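Local structure of nodulation protein S (Bradyrhizobium sp., 3OFK) at residues A[47-52]-A[199-204]; A[187-190]-A[195-198]. The protein probably transfers a methyl group from S-adenosyl-L-methionine to nitrogen during the synthesis of nod factors, the lipochitooligosaccharide signals of nodulation. All coordinates share one frame; numbering follows the deposited sequence.

Contact 1 (A[47-52]-A[199-204]); sequences LSSGAV and LARFRN
Ser48 and Ser49, the two central residues of a type I beta turn closed by Gly50 N to Leu47 O (2.8 Å), meet Arg201 of a strand whose backbone stays well apart, the CA atoms of Ser48 and Arg201 being 9.3 Å from each other. The turn belongs to the loop between helix 33-46 and strand 52-58 in the Rossmann-like fold of SAM-dependent methyltransferases, and the strand is 196-203 of the central sheet. The gap is bridged by one side chain. Arg201 has CG anti to its own backbone N (chi1 -178°) and runs extended from CG to NE, a reach that carries the guanidinium out to the turn. There the flat group is met in two ways. Ser48 CB sits over the centre of one face, 3.5 Å from Arg201 CZ, a van der Waals contact against the flat cation; Ser48 OG is instead turned to the end of the preceding helix, where it hydrogen-bonds to the carbonyl oxygens of Arg44 and Leu45. Ser49 approaches at the edge, its OG only 10° out of the guanidinium plane. An alanine at Arg201 would remove both the face under Ser48 and the donor to Ser49, and would probably leave the turn without its link to the strand. The contact is small, 125 Å² summed over both sides, and the two serines are exposed whereas Arg201 is buried. Part of that burial comes from neighbouring strands, since Arg201 also touches His149 and Val151 of strand 148-155 and Val183 of strand 181-189. The single hydrogen bond runs from Arg201 NH2 to Ser49 OG at 2.7 Å, short but bent, with an N-H...O angle of 139°.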
loop_
_atom_site.group_PDB
_atom_site.type_symbol
_atom_site.label_atom_id
_atom_site.label_comp_id
_atom_site.label_asym_id
_atom_site.label_seq_id
_atom_site.Cartn_x
_atom_site.Cartn_y
_atom_site.Cartn_z
ATOM N N LEU A 47 0.059 11.206 -8.373
ATOM C CA LEU A 47 0.054 11.961 -9.628
ATOM C C LEU A 47 0.720 13.316 -9.486
ATOM O O LEU A 47 0.802 14.047 -10.474
ATOM C CB LEU A 47 -1.384 12.152 -10.168
ATOM C CG LEU A 47 -2.136 10.889 -10.613
ATOM C CD1 LEU A 47 -3.525 11.243 -11.225
ATOM C CD2 LEU A 47 -1.301 10.062 -11.611
ATOM N N SER A 48 1.211 13.662 -8.288
ATOM C CA SER A 48 1.727 15.025 -8.039
ATOM C C SER A 48 2.749 15.491 -9.059
ATOM O O SER A 48 2.824 16.683 -9.335
ATOM C CB SER A 48 2.337 15.150 -6.645
ATOM O OG SER A 48 1.357 14.898 -5.662
ATOM N N SER A 49 3.523 14.554 -9.602
ATOM C CA SER A 49 4.591 14.839 -10.574
ATOM C C SER A 49 4.227 14.490 -12.012
ATOM O O SER A 49 5.121 14.391 -12.865
ATOM C CB SER A 49 5.868 14.064 -10.191
ATOM O OG SER A 49 6.572 14.734 -9.147
ATOM N N GLY A 50 2.931 14.313 -12.283
ATOM C CA GLY A 50 2.449 13.967 -13.629
ATOM C C GLY A 50 2.434 12.466 -13.877
ATOM O O GLY A 50 2.385 11.683 -12.928
ATOM N N ALA A 51 2.460 12.068 -15.155
ATOM C CA ALA A 51 2.440 10.646 -15.550
ATOM C C ALA A 51 3.683 9.895 -15.043
ATOM O O ALA A 51 4.788 10.450 -15.008
ATOM C CB ALA A 51 2.304 10.497 -17.103
ATOM N N VAL A 52 3.508 8.629 -14.691
ATOM C CA VAL A 52 4.612 7.809 -14.141
ATOM C C VAL A 52 5.221 6.926 -15.245
ATOM O O VAL A 52 4.498 6.438 -16.091
ATOM C CB VAL A 52 4.079 7.008 -12.913
ATOM C CG1 VAL A 52 4.971 5.883 -12.534
ATOM C CG2 VAL A 52 3.858 7.963 -11.728
ATOM N N LEU A 199 -0.960 9.751 5.351
ATOM C CA LEU A 199 -0.276 9.492 4.104
ATOM C C LEU A 199 0.850 10.481 3.991
ATOM O O LEU A 199 0.721 11.637 4.418
ATOM C CB LEU A 199 -1.212 9.664 2.894
ATOM C CG LEU A 199 -2.620 9.069 2.963
ATOM C CD1 LEU A 199 -3.323 9.100 1.586
ATOM C CD2 LEU A 199 -2.509 7.664 3.447
ATOM N N ALA A 200 1.950 10.024 3.412
ATOM C CA ALA A 200 3.114 10.861 3.153
ATOM C C ALA A 200 3.757 10.433 1.831
ATOM O O ALA A 200 3.841 9.239 1.502
ATOM C CB ALA A 200 4.125 10.760 4.304
ATOM N N ARG A 201 4.206 11.430 1.087
ATOM C CA ARG A 201 4.899 11.238 -0.159
ATOM C C ARG A 201 6.362 11.542 0.098
ATOM O O ARG A 201 6.709 12.638 0.562
ATOM C CB ARG A 201 4.309 12.161 -1.228
ATOM C CG ARG A 201 4.926 12.027 -2.622
ATOM C CD ARG A 201 4.198 12.955 -3.582
ATOM N NE ARG A 201 4.657 12.852 -4.972
ATOM C CZ ARG A 201 5.369 13.773 -5.632
ATOM N NH1 ARG A 201 5.733 14.921 -5.050
ATOM N NH2 ARG A 201 5.715 13.547 -6.906
ATOM N N PHE A 202 7.213 10.566 -0.210
ATOM C CA PHE A 202 8.662 10.700 -0.015
ATOM C C PHE A 202 9.401 10.767 -1.349
ATOM O O PHE A 202 8.960 10.182 -2.343
ATOM C CB PHE A 202 9.177 9.528 0.814
ATOM C CG PHE A 202 8.659 9.513 2.229
ATOM C CD1 PHE A 202 9.442 9.997 3.286
ATOM C CD2 PHE A 202 7.416 8.983 2.520
ATOM C CE1 PHE A 202 8.977 9.987 4.571
ATOM C CE2 PHE A 202 6.950 8.954 3.836
ATOM C CZ PHE A 202 7.742 9.453 4.861
ATOM N N ARG A 203 10.500 11.516 -1.380
ATOM C CA ARG A 203 11.367 11.563 -2.539
ATOM C C ARG A 203 12.698 10.905 -2.218
ATOM O O ARG A 203 13.189 10.960 -1.088
ATOM C CB ARG A 203 11.616 13.010 -2.998
ATOM C CG ARG A 203 12.140 13.098 -4.431
ATOM C CD ARG A 203 12.347 14.543 -4.943
ATOM N NE ARG A 203 13.279 15.303 -4.113
ATOM C CZ ARG A 203 12.929 16.172 -3.162
ATOM N NH1 ARG A 203 11.644 16.421 -2.896
ATOM N NH2 ARG A 203 13.875 16.801 -2.468
ATOM N N ASN A 204 13.280 10.293 -3.237
ATOM C CA ASN A 204 14.562 9.647 -3.119
ATOM C C ASN A 204 15.621 10.697 -3.325
ATOM O O ASN A 204 15.828 11.127 -4.473
ATOM C CB ASN A 204 14.722 8.557 -4.192
ATOM C CG ASN A 204 15.871 7.598 -3.900
ATOM O OD1 ASN A 204 16.288 7.438 -2.755
ATOM N ND2 ASN A 204 16.362 6.935 -4.938
#

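Contact 2 (A[187-190]-A[195-198]); sequences QCQG and EDCL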
loop_
_atom_site.group_PDB
_atom_site.type_symbol
_atom_site.label_atom_id
_atom_site.label_comp_id
_atom_site.label_asym_id
_atom_site.label_seq_id
_atom_site.Cartn_x
_atom_site.Cartn_y
_atom_site.Cartn_z
ATOM N N GLN A 187 -3.557 13.878 6.279
ATOM C CA GLN A 187 -4.341 13.086 7.184
ATOM C C GLN A 187 -5.687 12.773 6.546
ATOM O O GLN A 187 -6.214 13.568 5.769
ATOM C CB GLN A 187 -4.550 13.884 8.456
ATOM C CG GLN A 187 -4.999 13.044 9.602
ATOM C CD GLN A 187 -5.009 13.823 10.892
ATOM O OE1 GLN A 187 -4.471 14.939 10.959
ATOM N NE2 GLN A 187 -5.611 13.238 11.932
ATOM N N CYS A 188 -6.257 11.630 6.900
ATOM C CA CYS A 188 -7.499 11.200 6.332
ATOM C C CYS A 188 -8.369 10.592 7.420
ATOM O O CYS A 188 -7.983 9.612 8.024
ATOM C CB CYS A 188 -7.185 10.153 5.265
ATOM S SG CYS A 188 -8.115 10.395 3.831
ATOM N N GLN A 189 -9.550 11.139 7.661
ATOM C CA GLN A 189 -10.353 10.664 8.782
ATOM C C GLN A 189 -11.775 10.330 8.389
ATOM O O GLN A 189 -12.388 11.052 7.619
ATOM C CB GLN A 189 -10.359 11.708 9.886
ATOM C CG GLN A 189 -8.997 11.967 10.455
ATOM C CD GLN A 189 -9.050 12.419 11.890
ATOM O OE1 GLN A 189 -8.503 11.759 12.770
ATOM N NE2 GLN A 189 -9.734 13.527 12.140
ATOM N N GLY A 190 -12.301 9.249 8.951
ATOM C CA GLY A 190 -13.643 8.793 8.626
ATOM C C GLY A 190 -14.641 8.965 9.752
ATOM O O GLY A 190 -14.808 10.060 10.274
ATOM N N GLU A 195 -10.794 4.735 11.491
ATOM C CA GLU A 195 -10.681 5.425 10.208
ATOM C C GLU A 195 -9.883 6.695 10.403
ATOM O O GLU A 195 -10.436 7.803 10.494
ATOM C CB GLU A 195 -12.071 5.681 9.584
ATOM C CG GLU A 195 -12.669 4.400 9.004
ATOM C CD GLU A 195 -14.129 4.484 8.586
ATOM O OE1 GLU A 195 -14.778 5.563 8.662
ATOM O OE2 GLU A 195 -14.639 3.427 8.177
ATOM N N ASP A 196 -8.566 6.511 10.507
ATOM C CA ASP A 196 -7.667 7.631 10.760
ATOM C C ASP A 196 -6.289 7.326 10.258
ATOM O O ASP A 196 -5.506 6.650 10.927
ATOM C CB ASP A 196 -7.614 7.976 12.242
ATOM C CG ASP A 196 -6.735 9.189 12.533
ATOM O OD1 ASP A 196 -6.312 9.915 11.598
ATOM O OD2 ASP A 196 -6.470 9.427 13.723
ATOM N N CYS A 197 -6.007 7.886 9.089
ATOM C CA CYS A 197 -4.929 7.475 8.229
ATOM C C CYS A 197 -3.970 8.624 8.041
ATOM O O CYS A 197 -4.378 9.779 7.979
ATOM C CB CYS A 197 -5.518 7.120 6.867
ATOM S SG CYS A 197 -4.311 6.644 5.665
ATOM N N LEU A 198 -2.696 8.295 7.935
ATOM C CA LEU A 198 -1.664 9.275 7.614
ATOM C C LEU A 198 -1.067 8.829 6.304
ATOM O O LEU A 198 -0.774 7.654 6.149
ATOM C CB LEU A 198 -0.577 9.294 8.695
ATOM C CG LEU A 198 0.325 10.522 8.828
ATOM C CD1 LEU A 198 -0.466 11.843 8.856
ATOM C CD2 LEU A 198 1.136 10.366 10.101
#
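Cys188 and Cys197 form the tight centre of this antiparallel pairing, in which the strand axes come within 4.6 Å and their directions differ by 166°. They are a hydrogen-bonded pair: Cys188 N reaches Cys197 O and Cys197 N reaches Cys188 O, each at 2.8 Å. Their side chains share one face, Cys188 CB 3.8 Å from Cys197 CB, where helix 33-46 packs through Gln41 against Cys188 and through Phe34 and Arg38 against Cys197. The opposite face is looser where it bears the exposed Gln187 and Gln189 with Asp196, though Leu198 on the same face is buried against helix 169-179. With CG opposite its main-chain nitrogen (chi1 -177°), Asp196 brings its carboxylate beside the glutamines; Gln187 NE2 makes a weak hydrogen bond to Asp196 OD1 at 3.4 Å, amide and carboxylate nearly coplanar, and OD1 also has a long, weak ion pair with Arg156. Toward the turn, Gly190 N donates to Glu195 O at 2.8 Å, and Glu195 OE1 comes back to the backbone N of Gln191. The register is that of a beta hairpin, strands 181-189 and 196-203, at the edge of the methyltransferase sheet, with Cys197 beside Arg38, a residue that binds S-adenosyl-L-homocysteine.

The centres of contacts 1 and 2 lie 19 Å apart, yet both draw on strand 196-203: its first residues, 196-198, serve contact 2, and residues 199-203 continue directly into contact 1. Along the chain, 47-52 comes first, followed much later by 187-190, 195-198 and 199-204. Contact 2 is thus local, pairing neighbouring strands of one hairpin, whereas contact 1 spans 146 intervening residues. The strand, lying antiparallel between 148-155 and 181-189, has helix 33-46 beside its contact 2 end, close to the cofactor site, and the loop that leaves that helix beside its contact 1 end, away from the annotated sites.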